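L-amino acid deaminase (Proteus vulgaris, PDB 5HXW) is a membrane-bound, FAD-dependent oxidoreductase that probably carries out the oxidative deamination of L-amino acids. Local coordinates at residues A[82-87]-A[274-279]; A[212-217]-A[344-349]; A[356-361]-A[391-396]. All coordinates share one frame; numbering follows the deposited sequence.

Contact 1 (A[82-87]-A[274-279]); sequences QAISYK and GGNVAL. With FAD (flavin-adenine dinucleotide), chain G.
With chi1 at 61°, Gln82 sets CG between its own N and carbonyl carbon and then runs extended to its amide, while Asn276, with CG lying opposite the backbone N, reaches back to meet it nearly at right angles. Both residues belong to the large mixed sheet that faces the flavin in this FAD-dependent oxidoreductase: strand 82-83 pairs with 182-183, strand 276-279 with 117-123, and these two partners pair with each other. Two strands lie between, yet the sheet curls to bring Gln82 CA within 7.9 Å of Asn276 CA, and side chains bridge the gap. Asn276 ND2 donates to Gln82 OE1 at 2.8 Å, approaching from above the carbonyl plane, 47° out of it, and not along a lone pair; the two amide planes are turned 53° apart. The same OE1 receives a weak hydrogen bond from Arg121 NE, so two donors from separate strands converge on one buried oxygen. Asn276 ND2 also lies against the aliphatic stem of Gln82, 3.5 Å from CB, and Ile84 reaches it loosely with CG2.

The backbone of Gln82 meanwhile reads the edge of the isoalloxazine pyrimidine ring. Its N donates to FAD O4 at 3.0 Å, and its O accepts from FAD N3 at 2.8 Å, a pair that pins the flavin edge beside the amide pair. The methylene CG of Gln82 completes the approach, resting 3.4 Å from FAD O4.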
# COMPACT_ATOMS: atom_id res chain seq x y z
N GLN A 82 7.73 5.39 -2.00
CA GLN A 82 7.57 6.37 -3.09
C GLN A 82 6.12 6.64 -3.47
O GLN A 82 5.32 5.71 -3.63
CB GLN A 82 8.42 5.99 -4.31
CG GLN A 82 8.10 4.65 -4.97
CD GLN A 82 8.94 4.37 -6.20
OE1 GLN A 82 9.38 5.29 -6.89
NE2 GLN A 82 9.15 3.10 -6.49
N ALA A 83 5.78 7.92 -3.59
CA ALA A 83 4.48 8.36 -4.08
C ALA A 83 4.62 8.86 -5.50
O ALA A 83 4.99 10.02 -5.73
CB ALA A 83 3.88 9.43 -3.17
N ILE A 84 4.36 7.97 -6.46
CA ILE A 84 4.61 8.26 -7.87
C ILE A 84 3.39 8.04 -8.77
O ILE A 84 2.56 7.16 -8.50
CB ILE A 84 5.85 7.50 -8.43
CG1 ILE A 84 5.65 5.97 -8.40
CG2 ILE A 84 7.11 7.91 -7.67
CD1 ILE A 84 6.35 5.24 -9.53
N SER A 85 3.29 8.85 -9.82
CA SER A 85 2.26 8.69 -10.84
C SER A 85 2.83 8.05 -12.11
O SER A 85 2.10 7.79 -13.05
CB SER A 85 1.60 10.04 -11.16
OG SER A 85 2.54 10.94 -11.73
N TYR A 86 4.14 7.79 -12.09
CA TYR A 86 4.92 7.31 -13.25
C TYR A 86 4.42 5.97 -13.79
O TYR A 86 4.16 5.04 -13.02
CB TYR A 86 6.39 7.20 -12.86
CG TYR A 86 7.37 7.26 -14.01
CD1 TYR A 86 7.70 8.47 -14.62
CD2 TYR A 86 8.00 6.09 -14.46
CE1 TYR A 86 8.61 8.52 -15.67
CE2 TYR A 86 8.91 6.13 -15.51
CZ TYR A 86 9.22 7.35 -16.11
OH TYR A 86 10.12 7.37 -17.15
N LYS A 87 4.28 5.90 -15.11
CA LYS A 87 3.83 4.71 -15.86
C LYS A 87 2.43 4.15 -15.49
O LYS A 87 2.03 3.10 -16.00
CB LYS A 87 4.88 3.58 -15.80
CG LYS A 87 6.08 3.77 -16.72
CD LYS A 87 7.09 2.66 -16.49
CE LYS A 87 7.98 2.45 -17.70
NZ LYS A 87 8.62 1.10 -17.66
N GLY A 274 21.11 11.55 -3.08
CA GLY A 274 19.77 12.00 -2.69
C GLY A 274 18.71 11.70 -3.73
O GLY A 274 19.01 11.22 -4.83
N GLY A 275 17.46 12.00 -3.38
CA GLY A 275 16.31 11.78 -4.26
C GLY A 275 15.93 10.32 -4.46
O GLY A 275 16.41 9.43 -3.74
N ASN A 276 15.06 10.09 -5.44
CA ASN A 276 14.61 8.76 -5.84
C ASN A 276 15.23 8.41 -7.19
O ASN A 276 15.21 9.22 -8.13
CB ASN A 276 13.08 8.73 -5.92
CG ASN A 276 12.50 7.32 -6.07
OD1 ASN A 276 13.22 6.33 -6.24
ND2 ASN A 276 11.18 7.24 -6.00
N VAL A 277 15.79 7.20 -7.28
CA VAL A 277 16.49 6.73 -8.48
C VAL A 277 16.09 5.29 -8.82
O VAL A 277 16.08 4.41 -7.94
CB VAL A 277 18.04 6.87 -8.34
CG1 VAL A 277 18.79 6.13 -9.43
CG2 VAL A 277 18.46 8.34 -8.34
N ALA A 278 15.75 5.07 -10.09
CA ALA A 278 15.43 3.75 -10.63
C ALA A 278 16.26 3.50 -11.90
O ALA A 278 16.06 4.17 -12.92
CB ALA A 278 13.94 3.65 -10.92
N LEU A 279 17.19 2.55 -11.82
CA LEU A 279 18.13 2.28 -12.91
C LEU A 279 18.01 0.85 -13.46
O LEU A 279 17.55 -0.04 -12.75
CB LEU A 279 19.58 2.52 -12.44
CG LEU A 279 20.06 3.89 -11.97
CD1 LEU A 279 21.36 3.74 -11.20
CD2 LEU A 279 20.23 4.88 -13.11
PA FAD G . -2.34 -2.91 5.77
O1A FAD G . -1.70 -4.28 5.83
O2A FAD G . -1.47 -1.71 5.95
O5B FAD G . -3.51 -2.85 6.87
C5B FAD G . -4.40 -3.94 7.06
C4B FAD G . -4.57 -4.14 8.55
O4B FAD G . -5.79 -4.84 8.81
C3B FAD G . -3.45 -4.99 9.13
O3B FAD G . -2.82 -4.20 10.15
C2B FAD G . -4.14 -6.21 9.71
O2B FAD G . -3.58 -6.63 10.95
C1B FAD G . -5.57 -5.74 9.89
N9A FAD G . -6.59 -6.82 9.84
C8A FAD G . -6.75 -7.73 8.86
N7A FAD G . -7.79 -8.56 9.12
C5A FAD G . -8.32 -8.17 10.29
C6A FAD G . -9.44 -8.61 11.15
N6A FAD G . -10.21 -9.65 10.77
N1A FAD G . -9.68 -7.92 12.30
C2A FAD G . -8.92 -6.87 12.67
N3A FAD G . -7.88 -6.42 11.94
C4A FAD G . -7.53 -7.01 10.76
N1 FAD G . 2.85 1.80 -1.64
C2 FAD G . 3.25 2.99 -2.16
O2 FAD G . 2.38 3.87 -2.34
N3 FAD G . 4.53 3.24 -2.49
C4 FAD G . 5.51 2.33 -2.32
O4 FAD G . 6.70 2.60 -2.63
C4X FAD G . 5.15 1.00 -1.74
N5 FAD G . 6.07 0.02 -1.53
C5X FAD G . 5.71 -1.19 -1.02
C6 FAD G . 6.67 -2.19 -0.81
C7 FAD G . 6.32 -3.43 -0.27
C7M FAD G . 7.38 -4.47 -0.06
C8 FAD G . 4.89 -3.68 0.09
C8M FAD G . 4.40 -4.98 0.68
C9 FAD G . 3.94 -2.69 -0.12
C9A FAD G . 4.28 -1.46 -0.66
N10 FAD G . 3.31 -0.45 -0.85
C10 FAD G . 3.72 0.79 -1.41
C1' FAD G . 1.90 -0.70 -0.55
C2' FAD G . 1.33 -0.23 0.77
O2' FAD G . 2.14 -0.72 1.84
C3' FAD G . -0.07 -0.83 0.89
O3' FAD G . -0.78 -0.79 -0.37
C4' FAD G . -0.89 -0.17 1.99
O4' FAD G . -0.23 -0.25 3.26
C5' FAD G . -2.24 -0.86 2.07
O5' FAD G . -2.86 -0.48 3.29
P FAD G . -3.95 -1.42 3.98
O1P FAD G . -4.43 -0.67 5.19
O2P FAD G . -4.95 -1.84 2.94
O3P FAD G . -3.14 -2.75 4.39

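Contact 2 (A[212-217]-A[344-349]); sequences GLETQA and WNLDEV
Apolar contact comes from Leu346, whose two methyls touch different residues of segment 212-217. CD2 lies over Gly212, 3.7 Å from its CA. With CG anti to the carbonyl carbon (chi1 -53°), the isobutyl group projects from the loop onto the strand backbone. Gly212, having no side chain, lets CD2 settle directly on its CA. The other methyl, CD1, makes van der Waals contacts with oxygen atoms: it reaches Leu213 O at 3.8 Å, and the Glu214 chain bends at chi2 and runs past Leu346 in the opposite direction, bringing OE1 to 3.4 Å from CD1.

The strand concerned, 210-216, is an edge of a three-stranded antiparallel sheet, completed by 219-225 and 228-231, and Val224 of the middle strand also touches Leu346. Leu346 itself occupies the second position of a type I beta turn from Asn345 to Glu348.

Polar bonds fix that turn and moor it to the edge strand. Glu348 N donates to Asn345 O at 3.2 Å, and Asn345 ND2 makes a weak bond with Glu348 OE2 at 3.5 Å. Arg211, just before the segment, is used twice: its O accepts from Trp344 NE1, and its NH1 donates to Leu346 O.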
# COMPACT_ATOMS: atom_id res chain seq x y z
N GLY A 212 -16.11 -11.52 12.03
CA GLY A 212 -17.14 -11.33 11.01
C GLY A 212 -18.24 -10.42 11.50
O GLY A 212 -18.06 -9.65 12.45
N LEU A 213 -19.39 -10.50 10.84
CA LEU A 213 -20.52 -9.64 11.18
C LEU A 213 -21.87 -10.37 11.24
O LEU A 213 -22.07 -11.37 10.55
CB LEU A 213 -20.59 -8.42 10.24
CG LEU A 213 -20.39 -8.54 8.73
CD1 LEU A 213 -21.66 -8.94 8.01
CD2 LEU A 213 -19.89 -7.20 8.20
N GLU A 214 -22.76 -9.85 12.08
CA GLU A 214 -24.14 -10.33 12.20
C GLU A 214 -25.03 -9.54 11.25
O GLU A 214 -24.92 -8.31 11.16
CB GLU A 214 -24.65 -10.17 13.64
CG GLU A 214 -23.81 -10.85 14.72
CD GLU A 214 -24.25 -12.26 15.04
OE1 GLU A 214 -23.37 -13.13 15.20
OE2 GLU A 214 -25.47 -12.52 15.14
N THR A 215 -25.92 -10.25 10.55
CA THR A 215 -26.87 -9.62 9.62
C THR A 215 -28.31 -10.11 9.80
O THR A 215 -28.55 -11.31 9.95
CB THR A 215 -26.39 -9.71 8.14
OG1 THR A 215 -27.32 -9.04 7.28
CG2 THR A 215 -26.20 -11.17 7.68
N GLN A 216 -29.25 -9.17 9.78
CA GLN A 216 -30.68 -9.45 9.94
C GLN A 216 -31.51 -8.71 8.90
O GLN A 216 -31.47 -7.47 8.83
CB GLN A 216 -31.15 -9.07 11.35
CG GLN A 216 -30.75 -10.05 12.45
CD GLN A 216 -30.92 -9.47 13.84
OE1 GLN A 216 -30.21 -8.54 14.23
NE2 GLN A 216 -31.86 -10.02 14.60
N ALA A 217 -32.25 -9.48 8.10
CA ALA A 217 -33.14 -8.97 7.03
C ALA A 217 -32.51 -7.95 6.06
O ALA A 217 -33.17 -7.02 5.59
CB ALA A 217 -34.45 -8.44 7.63
N TRP A 344 -15.89 -20.23 9.53
CA TRP A 344 -15.80 -20.35 10.98
C TRP A 344 -16.96 -19.64 11.67
O TRP A 344 -17.47 -18.63 11.17
CB TRP A 344 -14.46 -19.81 11.50
CG TRP A 344 -14.19 -18.38 11.12
CD1 TRP A 344 -14.49 -17.27 11.86
CD2 TRP A 344 -13.58 -17.90 9.92
NE1 TRP A 344 -14.10 -16.13 11.20
CE2 TRP A 344 -13.54 -16.49 10.00
CE3 TRP A 344 -13.06 -18.53 8.77
CZ2 TRP A 344 -12.99 -15.69 8.98
CZ3 TRP A 344 -12.52 -17.73 7.76
CH2 TRP A 344 -12.49 -16.33 7.87
N ASN A 345 -17.37 -20.19 12.81
CA ASN A 345 -18.39 -19.59 13.66
C ASN A 345 -17.82 -18.38 14.40
O ASN A 345 -16.63 -18.36 14.75
CB ASN A 345 -18.93 -20.62 14.65
CG ASN A 345 -19.63 -21.78 13.96
OD1 ASN A 345 -20.70 -21.61 13.37
ND2 ASN A 345 -19.02 -22.96 14.03
N LEU A 346 -18.66 -17.38 14.62
CA LEU A 346 -18.22 -16.11 15.20
C LEU A 346 -17.95 -16.18 16.71
O LEU A 346 -17.41 -15.23 17.29
CB LEU A 346 -19.21 -14.98 14.85
CG LEU A 346 -19.57 -14.73 13.37
CD1 LEU A 346 -20.57 -13.58 13.24
CD2 LEU A 346 -18.36 -14.47 12.49
N ASP A 347 -18.31 -17.30 17.33
CA ASP A 347 -18.03 -17.55 18.74
C ASP A 347 -16.76 -18.38 18.96
O ASP A 347 -16.40 -18.70 20.10
CB ASP A 347 -19.24 -18.19 19.43
CG ASP A 347 -19.62 -19.54 18.82
OD1 ASP A 347 -19.95 -19.59 17.62
OD2 ASP A 347 -19.60 -20.55 19.56
N GLU A 348 -16.08 -18.74 17.86
CA GLU A 348 -14.84 -19.51 17.93
C GLU A 348 -13.64 -18.81 17.29
O GLU A 348 -13.80 -17.80 16.58
CB GLU A 348 -15.03 -20.94 17.38
CG GLU A 348 -15.31 -21.05 15.88
CD GLU A 348 -15.45 -22.48 15.40
OE1 GLU A 348 -14.82 -22.81 14.37
OE2 GLU A 348 -16.19 -23.28 16.03
N VAL A 349 -12.44 -19.35 17.54
CA VAL A 349 -11.16 -18.76 17.14
C VAL A 349 -11.01 -18.72 15.61
O VAL A 349 -10.98 -19.75 14.94
CB VAL A 349 -9.97 -19.49 17.82
CG1 VAL A 349 -8.63 -18.99 17.31
CG2 VAL A 349 -10.04 -19.32 19.34

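Contact 3 (A[356-361]-A[391-396]); sequences RNMTAL and SGAMAI. With FAD (flavin-adenine dinucleotide), chain G.
The carbonyl oxygen of Ser391 accepts a hydrogen bond from Arg78 NE, while on the same residue CB packs against the backbone of Leu361, 3.7 Å from its C. Ala360 O lies close by, 3.9 Å from Ser391 CB. Two residues further along strand 386-396, Ala393 CB meets the thioether of Met358, at 4.1 Å from SD and 4.2 Å from CE. Met358 folds at its last torsion (chi3 -61°), which lays SD and CE side by side on the alanine methyl. Tyr260, from the neighbouring antiparallel strand 257-266, touches Ala360, Ser391 and Ala393 and so closes the same patch.

The strand alternates in the usual beta manner, with Ser391 and Ala393 turned to the loop between helices 351-354 and 364-377, and the backbone of Gly392 together with Met394 meeting the cofactor. Gly392 C lies 3.5 Å from the flavin methyl C8M, and Met394 CG is 3.4 Å from the same carbon; CE of Met394 comes back to 3.9 Å from FAD C8. Met394 also touches a bound cetyl-trimethyl-ammonium, as does Ile396. Beyond the patch, Arg356 O takes a hydrogen bond from Lys68 NZ, a residue of the FAD site. Loop and strand share no hydrogen bond: thioether, methyl, methylene and backbone meet mainly by van der Waals packing, and the flavin dimethylbenzene is met by peptide backbone and the Met394 side chain.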
# COMPACT_ATOMS: atom_id res chain seq x y z
N ARG A 356 -2.32 -14.64 13.62
CA ARG A 356 -2.35 -13.21 13.96
C ARG A 356 -1.14 -12.41 13.43
O ARG A 356 -1.32 -11.40 12.75
CB ARG A 356 -2.52 -13.00 15.47
CG ARG A 356 -2.59 -11.54 15.90
CD ARG A 356 -2.64 -11.39 17.41
NE ARG A 356 -4.01 -11.42 17.92
CZ ARG A 356 -4.60 -12.49 18.45
NH1 ARG A 356 -3.95 -13.65 18.57
NH2 ARG A 356 -5.85 -12.40 18.87
N ASN A 357 0.06 -12.89 13.74
CA ASN A 357 1.29 -12.20 13.37
C ASN A 357 2.03 -12.95 12.28
O ASN A 357 2.35 -14.14 12.43
CB ASN A 357 2.18 -11.99 14.61
CG ASN A 357 1.43 -11.31 15.75
OD1 ASN A 357 0.78 -10.29 15.57
ND2 ASN A 357 1.53 -11.88 16.94
N MET A 358 2.28 -12.26 11.17
CA MET A 358 3.02 -12.82 10.03
C MET A 358 4.48 -13.00 10.43
O MET A 358 5.05 -12.16 11.14
CB MET A 358 2.91 -11.92 8.80
CG MET A 358 1.49 -11.59 8.36
SD MET A 358 1.34 -10.77 6.76
CE MET A 358 2.25 -9.25 7.03
N THR A 359 5.07 -14.11 10.00
CA THR A 359 6.43 -14.50 10.40
C THR A 359 7.38 -14.63 9.21
O THR A 359 8.45 -15.23 9.31
CB THR A 359 6.43 -15.81 11.24
OG1 THR A 359 5.82 -16.86 10.49
CG2 THR A 359 5.70 -15.63 12.57
N ALA A 360 6.98 -14.04 8.07
CA ALA A 360 7.76 -14.10 6.83
C ALA A 360 9.10 -13.36 6.95
O ALA A 360 9.15 -12.22 7.43
CB ALA A 360 6.94 -13.55 5.67
N LEU A 361 10.17 -14.02 6.52
CA LEU A 361 11.52 -13.47 6.61
C LEU A 361 12.04 -12.91 5.28
O LEU A 361 11.73 -13.45 4.22
CB LEU A 361 12.50 -14.53 7.14
CG LEU A 361 12.36 -15.04 8.58
CD1 LEU A 361 13.30 -16.22 8.80
CD2 LEU A 361 12.61 -13.95 9.62
N SER A 391 10.66 -8.37 5.16
CA SER A 391 9.81 -8.81 4.06
C SER A 391 8.45 -8.11 4.14
O SER A 391 7.93 -7.88 5.24
CB SER A 391 9.64 -10.32 4.10
OG SER A 391 8.90 -10.78 2.98
N GLY A 392 7.89 -7.76 2.98
CA GLY A 392 6.57 -7.14 2.92
C GLY A 392 5.59 -7.94 2.08
O GLY A 392 5.89 -8.27 0.92
N ALA A 393 4.41 -8.22 2.65
CA ALA A 393 3.37 -9.02 2.00
C ALA A 393 2.27 -8.17 1.36
O ALA A 393 1.64 -7.36 2.04
CB ALA A 393 2.76 -10.00 2.98
N MET A 394 2.04 -8.37 0.07
CA MET A 394 0.92 -7.75 -0.66
C MET A 394 -0.16 -8.78 -0.99
O MET A 394 0.06 -9.99 -0.87
CB MET A 394 1.39 -7.13 -1.98
CG MET A 394 2.59 -6.21 -1.90
SD MET A 394 3.56 -6.31 -3.42
CE MET A 394 5.22 -6.29 -2.75
N ALA A 395 -1.32 -8.28 -1.39
CA ALA A 395 -2.37 -9.07 -2.03
C ALA A 395 -2.88 -8.26 -3.22
O ALA A 395 -3.38 -7.14 -3.05
CB ALA A 395 -3.49 -9.38 -1.05
N ILE A 396 -2.71 -8.83 -4.41
CA ILE A 396 -2.94 -8.12 -5.67
C ILE A 396 -4.03 -8.83 -6.49
O ILE A 396 -4.04 -10.06 -6.58
CB ILE A 396 -1.61 -7.97 -6.47
CG1 ILE A 396 -0.52 -7.24 -5.65
CG2 ILE A 396 -1.81 -7.30 -7.83
CD1 ILE A 396 -0.86 -5.83 -5.18
PA FAD G . -2.34 -2.91 5.77
O1A FAD G . -1.70 -4.28 5.83
O2A FAD G . -1.47 -1.71 5.95
O5B FAD G . -3.51 -2.85 6.87
C5B FAD G . -4.40 -3.94 7.06
C4B FAD G . -4.57 -4.14 8.55
O4B FAD G . -5.79 -4.84 8.81
C3B FAD G . -3.45 -4.99 9.13
O3B FAD G . -2.82 -4.20 10.15
C2B FAD G . -4.14 -6.21 9.71
O2B FAD G . -3.58 -6.63 10.95
C1B FAD G . -5.57 -5.74 9.89
N9A FAD G . -6.59 -6.82 9.84
C8A FAD G . -6.75 -7.73 8.86
N7A FAD G . -7.79 -8.56 9.12
C5A FAD G . -8.32 -8.17 10.29
C6A FAD G . -9.44 -8.61 11.15
N6A FAD G . -10.21 -9.65 10.77
N1A FAD G . -9.68 -7.92 12.30
C2A FAD G . -8.92 -6.87 12.67
N3A FAD G . -7.88 -6.42 11.94
C4A FAD G . -7.53 -7.01 10.76
N1 FAD G . 2.85 1.80 -1.64
C2 FAD G . 3.25 2.99 -2.16
O2 FAD G . 2.38 3.87 -2.34
N3 FAD G . 4.53 3.24 -2.49
C4 FAD G . 5.51 2.33 -2.32
O4 FAD G . 6.70 2.60 -2.63
C4X FAD G . 5.15 1.00 -1.74
N5 FAD G . 6.07 0.02 -1.53
C5X FAD G . 5.71 -1.19 -1.02
C6 FAD G . 6.67 -2.19 -0.81
C7 FAD G . 6.32 -3.43 -0.27
C7M FAD G . 7.38 -4.47 -0.06
C8 FAD G . 4.89 -3.68 0.09
C8M FAD G . 4.40 -4.98 0.68
C9 FAD G . 3.94 -2.69 -0.12
C9A FAD G . 4.28 -1.46 -0.66
N10 FAD G . 3.31 -0.45 -0.85
C10 FAD G . 3.72 0.79 -1.41
C1' FAD G . 1.90 -0.70 -0.55
C2' FAD G . 1.33 -0.23 0.77
O2' FAD G . 2.14 -0.72 1.84
C3' FAD G . -0.07 -0.83 0.89
O3' FAD G . -0.78 -0.79 -0.37
C4' FAD G . -0.89 -0.17 1.99
O4' FAD G . -0.23 -0.25 3.26
C5' FAD G . -2.24 -0.86 2.07
O5' FAD G . -2.86 -0.48 3.29
P FAD G . -3.95 -1.42 3.98
O1P FAD G . -4.43 -0.67 5.19
O2P FAD G . -4.95 -1.84 2.94
O3P FAD G . -3.14 -2.75 4.39

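Overall arrangement
From the N terminus the chain first lays down 82-87 beside the flavin, and contact 1 closes only when 274-279 returns to the same large mixed sheet. Inside that loop the chain has already passed 212-217, which waits for 344-349 to complete contact 2, so the loops of contacts 1 and 2 cross. Contact 3 follows both in series, joining 356-361 to 391-396 across a short excursion through helix 364-377. Contacts 1 and 3 both reach the large sheet and touch FAD, their centres about 24 Å apart. Contact 2 instead ties a loop to the small antiparallel sheet, its centre about 44 Å from that of contact 1, on the opposite side of the chain's centre.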